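DUF1460 domain-containing protein (Legionella pneumophila subsp. pneumophila, PDB 2IM9) is of unknown function but belongs to an N-acetylmuramoyl-L-alanine amidase-like family in the CA peptidase clan, and so probably cleaves amide bonds of the cell wall. Local coordinates at residues F136-W141 with E263-H268; A167-A172 with L216-Y221; P220-T225 with I312-V317. One frame throughout, in Å; residues are numbered along the deposited sequence. Where two conformers were deposited one is given.

How the contacts relate
From the N terminus, the first turn of helix 137-147 opens contact 1, which closes only at strand 264-275, with 121 residues between its segments. Within that span, strand 168-175 meets strand 214-223 in contact 2, so this 43-residue loop nests in the larger one. Contact 3 starts on Pro220 and Tyr221, where contact 2 ends, and closes 86 residues on at strand 311-317; it therefore crosses contact 1. Contacts 2 and 3 add successive strand pairs to one antiparallel sheet, while contact 1 sets a helix against it. The hydroxyl of Ser217 joins contact 2 to Asp265 of contact 1.

Contact 1: residues F136-W141 with E263-H268; sequences FTSIDW and ELDISH
Ser138 and Asp265 form the tight side of this contact. The Ser138 OG, placed between the backbone N and carbonyl carbon (chi1 60°), donates to the syn lone pair of Asp265 OD2 over 2.6 Å. Water 1 makes a second link: it accepts from Ser138 N and donates to Asp265 OD1, each over 2.8 Å, so both carboxylate oxygens are tied to the first turn of helix 137-147. That helix start would probably favour an ionised carboxylate. Asp265 OD2 is also hydrogen-bonded to Ser217 OG of strand 214-223. Helix and strand segments run almost perpendicular, 93° apart, within a fold of the papain-like clan; further along strand 264-275, His268 touches Cys95 at the start of helix 95-107, consistent with the Cys-His placement of that clan. Beside the polar pair, Ile266 CD1 lies 3.8 Å from Thr137 CG2, the two side chains crossing at about a right angle, and equally close to Ser138 N. Toward Leu264 the contact thins to a single methyl: Leu264 CD1 meets the edge of the Phe136 ring, near its plane, 3.6 Å from Phe136 CD1. Phe136 N donates to Asp140 OD2 over 3.0 Å at the helix start.

Contact 2: residues A167-A172 with L216-Y221; sequences ALYANA and LSNVPY
Leu168 and Tyr221 begin an antiparallel strand pair in which 168-175 takes an outer place in the sheet beside 214-223. Backbone bonds run both ways between Leu168 and Tyr221 and between Ala170 and Val219. Tyr169 and Pro220 form the non-hydrogen-bonded pair between them, a place where the proline's missing N-H costs this pairing nothing; Pro220 CA instead makes a CH contact with Leu168 O.

Side-chain polar bonds take over where the pairing turns irregular. Ser217 N still donates to Ala172 O, but Ala172 N bonds to the Ser217 OG (2.9 Å) rather than to the carbonyl. The same hydroxyl is hydrogen-bonded to Asp265, so it ties the strand to strand 264-275. Ser217 O is taken by Asn171 ND2, also over 2.9 Å, at an N-H...O angle of 150°. A weak bond runs from ND2 to Asn218 OD1; the two amides lie side by side, pointing the same way, their planes 23° apart.

Apolar contacts fall mainly on the face of Leu168, Ala170, Val219 and Tyr221, which meets Ile250 and Pro252 of strand 246-254. Tyr221 has its CG between backbone N and carbonyl carbon (chi1 71°), and its ring lies against Leu168 and Ala170 of the neighbouring strand. Leu168 CB sits off-centre over the ring in a CH-pi contact, 4.2 Å from the centroid, while Ala170 CB touches Tyr221 CD2 at 3.8 Å. The ring edge is turned to Tyr169 C and Ala170 N. At the phenol tip, water 2 donates to Tyr169 O over 2.8 Å and lies 2.9 Å from Tyr221 OH.

Contact 3: residues P220-T225 with I312-V317; sequences PYIPFT and INIQVV
Asn313 comes up alongside Pro220, the two side chains pointing the same way, and its CB, CG and ND2 in turn approach one carbonyl oxygen. CB is 3.3 Å from Pro220 O. CG, anti to the backbone N (chi1 172°), is 3.5 Å from the same oxygen. At the tip, ND2 donates to Pro220 O over 2.9 Å, nearly straight at 164° and with the oxygen in the amide plane, and also touches Pro220 CD at 3.7 Å. The amide nitrogen is also hydrogen-bonded to Asp153 OD2, so the two acceptors together would fix the rotation of the group. This side-chain bond stands at the point where regular pairing ends. Ile222 N donates to Ile312 O over 2.8 Å. In return, Ile312 N donates to Ile222 O over 3.1 Å. One residue earlier, Tyr221 CA passes 3.2 Å from Ile312 O. On the face of the Ile222-Ile312 pair, Ile222 CB meets Ile312 CG1 at 4.3 Å. The N-to-C directions of the strand segments are 125° apart, well short of antiparallel, and beyond the pair the backbone of Ile314 bonds with Ile154 and with Thr155 OG1. Strand 311-317 pairs with 214-223, 151-153 and 246-254, a branch point in the curled antiparallel sheet of this papain-like domain.

Contact 1: residues F136-W141 with E263-H268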
loop_
_atom_site.group_PDB
_atom_site.type_symbol
_atom_site.label_atom_id
_atom_site.label_comp_id
_atom_site.label_asym_id
_atom_site.label_seq_id
_atom_site.Cartn_x
_atom_site.Cartn_y
_atom_site.Cartn_z
ATOM N N PHE A 136 -5.524 -6.893 -2.434
ATOM C CA PHE A 136 -5.130 -6.447 -3.773
ATOM C C PHE A 136 -5.177 -4.933 -3.869
ATOM O O PHE A 136 -6.217 -4.303 -3.658
ATOM C CB PHE A 136 -6.009 -7.091 -4.839
ATOM C CG PHE A 136 -5.782 -8.564 -4.970
ATOM C CD1 PHE A 136 -4.805 -9.044 -5.834
ATOM C CD2 PHE A 136 -6.513 -9.468 -4.201
ATOM C CE1 PHE A 136 -4.560 -10.405 -5.950
ATOM C CE2 PHE A 136 -6.276 -10.860 -4.301
ATOM C CZ PHE A 136 -5.295 -11.324 -5.179
ATOM N N THR A 137 -4.036 -4.350 -4.168
ATOM C CA THR A 137 -3.927 -2.895 -4.224
ATOM C C THR A 137 -4.952 -2.241 -5.146
ATOM O O THR A 137 -5.487 -1.163 -4.820
ATOM C CB THR A 137 -2.482 -2.484 -4.554
ATOM O OG1 THR A 137 -1.627 -3.123 -3.592
ATOM C CG2 THR A 137 -2.302 -0.977 -4.435
ATOM N N SER A 138 -5.236 -2.862 -6.282
ATOM C CA SER A 138 -6.174 -2.227 -7.222
ATOM C C SER A 138 -7.629 -2.458 -6.822
ATOM O O SER A 138 -8.330 -1.519 -6.399
ATOM C CB SER A 138 -5.905 -2.675 -8.660
ATOM O OG SER A 138 -6.033 -4.075 -8.803
ATOM N N ILE A 139 -8.079 -3.706 -6.919
ATOM C CA ILE A 139 -9.509 -3.987 -6.819
ATOM C C ILE A 139 -10.050 -3.948 -5.392
ATOM O O ILE A 139 -11.268 -3.827 -5.184
ATOM C CB ILE A 139 -9.866 -5.318 -7.523
ATOM C CG1 ILE A 139 -9.079 -6.468 -6.918
ATOM C CG2 ILE A 139 -9.582 -5.220 -9.024
ATOM C CD1 ILE A 139 -9.946 -7.595 -6.488
ATOM N N ASP A 140 -9.148 -4.056 -4.408
ATOM C CA ASP A 140 -9.540 -3.893 -3.007
ATOM C C ASP A 140 -9.167 -2.504 -2.486
ATOM O O ASP A 140 -10.033 -1.685 -2.192
ATOM C CB ASP A 140 -8.877 -4.939 -2.111
ATOM C CG ASP A 140 -9.317 -6.355 -2.410
ATOM O OD1 ASP A 140 -10.492 -6.583 -2.776
ATOM O OD2 ASP A 140 -8.475 -7.249 -2.228
ATOM N N TRP A 141 -7.869 -2.242 -2.355
ATOM C CA TRP A 141 -7.412 -1.075 -1.595
ATOM C C TRP A 141 -7.747 0.229 -2.293
ATOM O O TRP A 141 -8.401 1.111 -1.690
ATOM C CB TRP A 141 -5.900 -1.163 -1.334
ATOM C CG TRP A 141 -5.379 -0.194 -0.296
ATOM C CD1 TRP A 141 -5.455 -0.329 1.068
ATOM C CD2 TRP A 141 -4.639 1.014 -0.536
ATOM N NE1 TRP A 141 -4.849 0.741 1.688
ATOM C CE2 TRP A 141 -4.344 1.585 0.730
ATOM C CE3 TRP A 141 -4.228 1.681 -1.691
ATOM C CZ2 TRP A 141 -3.633 2.782 0.868
ATOM C CZ3 TRP A 141 -3.519 2.879 -1.561
ATOM C CH2 TRP A 141 -3.221 3.415 -0.282
ATOM N N GLU A 263 -3.470 -13.284 -12.389
ATOM C CA GLU A 263 -2.806 -12.102 -12.951
ATOM C C GLU A 263 -2.741 -11.035 -11.884
ATOM O O GLU A 263 -3.563 -11.020 -10.955
ATOM C CB GLU A 263 -3.605 -11.541 -14.127
ATOM C CG GLU A 263 -3.704 -12.471 -15.296
ATOM C CD GLU A 263 -4.406 -11.824 -16.481
ATOM O OE1 GLU A 263 -4.946 -10.680 -16.352
ATOM O OE2 GLU A 263 -4.402 -12.476 -17.558
ATOM N N LEU A 264 -1.778 -10.131 -12.023
ATOM C CA LEU A 264 -1.659 -9.019 -11.101
ATOM C C LEU A 264 -1.271 -7.743 -11.845
ATOM O O LEU A 264 -0.805 -7.797 -13.003
ATOM C CB LEU A 264 -0.624 -9.346 -10.019
ATOM C CG LEU A 264 -0.644 -8.511 -8.728
ATOM C CD1 LEU A 264 -2.054 -8.416 -8.088
ATOM C CD2 LEU A 264 0.353 -9.122 -7.757
ATOM N N ASP A 265 -1.475 -6.599 -11.203
ATOM C CA ASP A 265 -1.281 -5.312 -11.879
ATOM C C ASP A 265 -0.329 -4.333 -11.179
ATOM O O ASP A 265 0.200 -3.424 -11.827
ATOM C CB ASP A 265 -2.638 -4.617 -12.094
ATOM C CG ASP A 265 -3.563 -4.701 -10.862
ATOM O OD1 ASP A 265 -3.101 -5.122 -9.765
ATOM O OD2 ASP A 265 -4.762 -4.357 -11.010
ATOM N N ILE A 266 -0.166 -4.479 -9.865
ATOM C CA ILE A 266 0.588 -3.514 -9.047
ATOM C C ILE A 266 1.597 -4.256 -8.162
ATOM O O ILE A 266 1.219 -5.192 -7.440
ATOM C CB ILE A 266 -0.359 -2.641 -8.176
ATOM C CG1 ILE A 266 -1.385 -1.898 -9.056
ATOM C CG2 ILE A 266 0.453 -1.692 -7.271
ATOM C CD1 ILE A 266 -2.399 -1.143 -8.228
ATOM N N SER A 267 2.866 -3.839 -8.203
ATOM C CA SER A 267 3.950 -4.633 -7.598
ATOM C C SER A 267 4.581 -3.958 -6.382
ATOM O O SER A 267 5.269 -4.620 -5.573
ATOM C CB SER A 267 5.036 -4.918 -8.644
ATOM O OG SER A 267 5.487 -3.712 -9.249
ATOM N N HIS A 268 4.338 -2.658 -6.226
ATOM C CA HIS A 268 4.974 -1.875 -5.167
ATOM C C HIS A 268 4.300 -0.511 -5.026
ATOM O O HIS A 268 3.586 -0.052 -5.927
ATOM C CB HIS A 268 6.474 -1.683 -5.492
ATOM C CG HIS A 268 7.287 -1.172 -4.348
ATOM N ND1 HIS A 268 8.205 -0.150 -4.480
ATOM C CD2 HIS A 268 7.336 -1.554 -3.050
ATOM C CE1 HIS A 268 8.771 0.089 -3.305
ATOM N NE2 HIS A 268 8.264 -0.754 -2.424
HETATM O O HOH W 1 -3.789 -5.201 -7.027
#

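Contact 2: residues A167-A172 with L216-Y221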
loop_
_atom_site.group_PDB
_atom_site.type_symbol
_atom_site.label_atom_id
_atom_site.label_comp_id
_atom_site.label_asym_id
_atom_site.label_seq_id
_atom_site.Cartn_x
_atom_site.Cartn_y
_atom_site.Cartn_z
ATOM N N ALA A 167 -1.723 9.318 -19.873
ATOM C CA ALA A 167 -1.978 8.040 -19.188
ATOM C C ALA A 167 -2.639 6.980 -20.061
ATOM O O ALA A 167 -3.359 7.299 -21.015
ATOM C CB ALA A 167 -2.807 8.257 -17.930
ATOM N N LEU A 168 -2.397 5.728 -19.680
ATOM C CA LEU A 168 -2.956 4.534 -20.319
ATOM C C LEU A 168 -3.663 3.710 -19.241
ATOM O O LEU A 168 -3.617 4.061 -18.067
ATOM C CB LEU A 168 -1.837 3.706 -20.947
ATOM C CG LEU A 168 -0.978 4.445 -21.988
ATOM C CD1 LEU A 168 0.270 3.646 -22.371
ATOM C CD2 LEU A 168 -1.842 4.799 -23.207
ATOM N N TYR A 169 -4.334 2.626 -19.639
ATOM C CA TYR A 169 -5.007 1.751 -18.671
ATOM C C TYR A 169 -4.322 0.400 -18.582
ATOM O O TYR A 169 -4.042 -0.252 -19.614
ATOM C CB TYR A 169 -6.480 1.521 -19.060
ATOM C CG TYR A 169 -7.353 2.760 -19.082
ATOM C CD1 TYR A 169 -7.839 3.313 -17.900
ATOM C CD2 TYR A 169 -7.726 3.338 -20.290
ATOM C CE1 TYR A 169 -8.648 4.443 -17.916
ATOM C CE2 TYR A 169 -8.549 4.466 -20.328
ATOM C CZ TYR A 169 -9.001 5.012 -19.146
ATOM O OH TYR A 169 -9.814 6.131 -19.210
ATOM N N ALA A 170 -4.031 -0.016 -17.354
ATOM C CA ALA A 170 -3.579 -1.385 -17.088
ATOM C C ALA A 170 -4.763 -2.192 -16.574
ATOM O O ALA A 170 -5.547 -1.697 -15.766
ATOM C CB ALA A 170 -2.486 -1.381 -16.057
ATOM N N ASN A 171 -4.881 -3.438 -17.037
ATOM C CA ASN A 171 -5.921 -4.335 -16.558
ATOM C C ASN A 171 -5.301 -5.653 -16.113
ATOM O O ASN A 171 -4.374 -6.168 -16.750
ATOM C CB ASN A 171 -6.944 -4.634 -17.647
ATOM C CG ASN A 171 -7.400 -3.398 -18.375
ATOM O OD1 ASN A 171 -7.257 -3.310 -19.602
ATOM N ND2 ASN A 171 -7.926 -2.428 -17.641
ATOM N N ALA A 172 -5.803 -6.188 -15.016
ATOM C CA ALA A 172 -5.471 -7.553 -14.651
ATOM C C ALA A 172 -6.764 -8.199 -14.230
ATOM O O ALA A 172 -7.577 -7.571 -13.572
ATOM C CB ALA A 172 -4.489 -7.566 -13.509
ATOM N N LEU A 216 -11.959 -7.456 -12.916
ATOM C CA LEU A 216 -10.982 -6.961 -13.870
ATOM C C LEU A 216 -10.590 -5.558 -13.435
ATOM O O LEU A 216 -11.448 -4.678 -13.334
ATOM C CB LEU A 216 -11.585 -6.914 -15.279
ATOM C CG LEU A 216 -10.661 -6.485 -16.430
ATOM C CD1 LEU A 216 -9.566 -7.513 -16.747
ATOM C CD2 LEU A 216 -11.549 -6.207 -17.668
ATOM N N SER A 217 -9.306 -5.333 -13.171
ATOM C CA SER A 217 -8.907 -4.015 -12.714
ATOM C C SER A 217 -8.914 -3.016 -13.873
ATOM O O SER A 217 -8.940 -3.403 -15.054
ATOM C CB SER A 217 -7.538 -4.063 -12.038
ATOM O OG SER A 217 -6.521 -4.307 -12.986
ATOM N N ASN A 218 -8.895 -1.729 -13.531
ATOM C CA ASN A 218 -8.781 -0.666 -14.534
ATOM C C ASN A 218 -7.929 0.440 -13.899
ATOM O O ASN A 218 -8.435 1.360 -13.221
ATOM C CB ASN A 218 -10.157 -0.145 -14.970
ATOM C CG ASN A 218 -10.139 0.480 -16.373
ATOM O OD1 ASN A 218 -9.367 0.059 -17.248
ATOM N ND2 ASN A 218 -11.024 1.442 -16.605
ATOM N N VAL A 219 -6.622 0.316 -14.086
ATOM C CA VAL A 219 -5.680 1.128 -13.323
ATOM C C VAL A 219 -4.987 2.112 -14.250
ATOM O O VAL A 219 -4.159 1.700 -15.073
ATOM C CB VAL A 219 -4.599 0.258 -12.655
ATOM C CG1 VAL A 219 -3.623 1.152 -11.853
ATOM C CG2 VAL A 219 -5.257 -0.822 -11.741
ATOM N N PRO A 220 -5.289 3.418 -14.096
ATOM C CA PRO A 220 -4.560 4.374 -14.933
ATOM C C PRO A 220 -3.072 4.363 -14.612
ATOM O O PRO A 220 -2.684 4.154 -13.447
ATOM C CB PRO A 220 -5.182 5.723 -14.546
ATOM C CG PRO A 220 -6.548 5.362 -14.014
ATOM C CD PRO A 220 -6.284 4.098 -13.240
ATOM N N TYR A 221 -2.237 4.577 -15.622
ATOM C CA TYR A 221 -0.801 4.744 -15.349
ATOM C C TYR A 221 -0.162 5.659 -16.369
ATOM O O TYR A 221 -0.575 5.698 -17.545
ATOM C CB TYR A 221 -0.047 3.396 -15.255
ATOM C CG TYR A 221 0.132 2.662 -16.572
ATOM C CD1 TYR A 221 1.345 2.731 -17.274
ATOM C CD2 TYR A 221 -0.899 1.885 -17.114
ATOM C CE1 TYR A 221 1.528 2.040 -18.485
ATOM C CE2 TYR A 221 -0.724 1.216 -18.359
ATOM C CZ TYR A 221 0.485 1.295 -19.016
ATOM O OH TYR A 221 0.662 0.620 -20.217
HETATM O O HOH W 2 -1.774 -0.464 -21.273
#

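Contact 3: residues P220-T225 with I312-V317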
loop_
_atom_site.group_PDB
_atom_site.type_symbol
_atom_site.label_atom_id
_atom_site.label_comp_id
_atom_site.label_asym_id
_atom_site.label_seq_id
_atom_site.Cartn_x
_atom_site.Cartn_y
_atom_site.Cartn_z
ATOM N N PRO A 220 -5.289 3.418 -14.096
ATOM C CA PRO A 220 -4.560 4.374 -14.933
ATOM C C PRO A 220 -3.072 4.363 -14.612
ATOM O O PRO A 220 -2.684 4.154 -13.447
ATOM C CB PRO A 220 -5.182 5.723 -14.546
ATOM C CG PRO A 220 -6.548 5.362 -14.014
ATOM C CD PRO A 220 -6.284 4.098 -13.240
ATOM N N TYR A 221 -2.237 4.577 -15.622
ATOM C CA TYR A 221 -0.801 4.744 -15.349
ATOM C C TYR A 221 -0.162 5.659 -16.369
ATOM O O TYR A 221 -0.575 5.698 -17.545
ATOM C CB TYR A 221 -0.047 3.396 -15.255
ATOM C CG TYR A 221 0.132 2.662 -16.572
ATOM C CD1 TYR A 221 1.345 2.731 -17.274
ATOM C CD2 TYR A 221 -0.899 1.885 -17.114
ATOM C CE1 TYR A 221 1.528 2.040 -18.485
ATOM C CE2 TYR A 221 -0.724 1.216 -18.359
ATOM C CZ TYR A 221 0.485 1.295 -19.016
ATOM O OH TYR A 221 0.662 0.620 -20.217
ATOM N N ILE A 222 0.827 6.417 -15.892
ATOM C CA ILE A 222 1.650 7.226 -16.783
ATOM C C ILE A 222 2.774 6.314 -17.230
ATOM O O ILE A 222 3.538 5.811 -16.401
ATOM C CB ILE A 222 2.253 8.424 -16.060
ATOM C CG1 ILE A 222 1.154 9.319 -15.476
ATOM C CG2 ILE A 222 3.089 9.283 -17.028
ATOM C CD1 ILE A 222 1.718 10.372 -14.557
ATOM N N PRO A 223 2.879 6.083 -18.544
ATOM C CA PRO A 223 3.861 5.151 -19.089
ATOM C C PRO A 223 5.288 5.708 -19.111
ATOM O O PRO A 223 5.477 6.927 -19.234
ATOM C CB PRO A 223 3.380 4.971 -20.530
ATOM C CG PRO A 223 2.748 6.226 -20.860
ATOM C CD PRO A 223 2.047 6.672 -19.611
ATOM N N PHE A 224 6.272 4.813 -19.036
ATOM C CA PHE A 224 7.678 5.209 -19.117
ATOM C C PHE A 224 8.005 5.817 -20.475
ATOM O O PHE A 224 8.922 6.638 -20.583
ATOM C CB PHE A 224 8.626 4.042 -18.825
ATOM C CG PHE A 224 8.584 3.548 -17.403
ATOM C CD1 PHE A 224 8.302 4.410 -16.348
ATOM C CD2 PHE A 224 8.849 2.204 -17.122
ATOM C CE1 PHE A 224 8.271 3.947 -15.037
ATOM C CE2 PHE A 224 8.842 1.734 -15.825
ATOM C CZ PHE A 224 8.536 2.607 -14.767
ATOM N N THR A 225 7.256 5.427 -21.501
ATOM C CA THR A 225 7.443 6.014 -22.833
ATOM C C THR A 225 7.178 7.527 -22.815
ATOM O O THR A 225 7.694 8.269 -23.670
ATOM C CB THR A 225 6.545 5.346 -23.884
ATOM O OG1 THR A 225 5.172 5.440 -23.467
ATOM C CG2 THR A 225 6.944 3.887 -24.059
ATOM N N ILE A 312 3.581 4.336 -13.715
ATOM C CA ILE A 312 3.129 4.635 -12.345
ATOM C C ILE A 312 1.700 5.190 -12.256
ATOM O O ILE A 312 1.235 5.862 -13.161
ATOM C CB ILE A 312 4.075 5.650 -11.661
ATOM C CG1 ILE A 312 4.136 6.984 -12.421
ATOM C CG2 ILE A 312 5.455 5.012 -11.452
ATOM C CD1 ILE A 312 4.969 8.064 -11.687
ATOM N N ASN A 313 1.037 4.914 -11.138
ATOM C CA ASN A 313 -0.284 5.469 -10.827
ATOM C C ASN A 313 -0.098 6.432 -9.666
ATOM O O ASN A 313 0.727 6.182 -8.784
ATOM C CB ASN A 313 -1.263 4.323 -10.486
ATOM C CG ASN A 313 -2.609 4.812 -9.964
ATOM O OD1 ASN A 313 -2.757 5.159 -8.787
ATOM N ND2 ASN A 313 -3.604 4.804 -10.824
ATOM N N ILE A 314 -0.854 7.535 -9.686
ATOM C CA ILE A 314 -0.719 8.573 -8.654
ATOM C C ILE A 314 -2.077 8.858 -8.020
ATOM O O ILE A 314 -3.054 9.140 -8.713
ATOM C CB ILE A 314 -0.139 9.904 -9.229
ATOM C CG1 ILE A 314 1.180 9.673 -9.995
ATOM C CG2 ILE A 314 0.112 10.921 -8.112
ATOM C CD1 ILE A 314 1.006 9.369 -11.468
ATOM N N GLN A 315 -2.114 8.792 -6.686
ATOM C CA GLN A 315 -3.312 9.111 -5.914
ATOM C C GLN A 315 -2.982 10.157 -4.869
ATOM O O GLN A 315 -1.841 10.253 -4.405
ATOM C CB GLN A 315 -3.812 7.869 -5.205
ATOM C CG GLN A 315 -4.432 6.861 -6.148
ATOM C CD GLN A 315 -4.924 5.674 -5.396
ATOM O OE1 GLN A 315 -4.121 4.858 -4.915
ATOM N NE2 GLN A 315 -6.244 5.566 -5.257
ATOM N N VAL A 316 -3.973 10.962 -4.504
ATOM C CA VAL A 316 -3.784 11.939 -3.432
ATOM C C VAL A 316 -4.803 11.684 -2.338
ATOM O O VAL A 316 -5.824 11.043 -2.570
ATOM C CB VAL A 316 -3.901 13.397 -3.907
ATOM C CG1 VAL A 316 -2.796 13.731 -4.914
ATOM C CG2 VAL A 316 -5.276 13.651 -4.519
ATOM N N VAL A 317 -4.483 12.142 -1.136
ATOM C CA VAL A 317 -5.352 11.978 0.018
ATOM C C VAL A 317 -6.288 13.183 0.038
ATOM O O VAL A 317 -5.833 14.318 -0.086
ATOM C CB VAL A 317 -4.532 11.919 1.321
ATOM C CG1 VAL A 317 -5.444 11.976 2.573
ATOM C CG2 VAL A 317 -3.652 10.684 1.337
#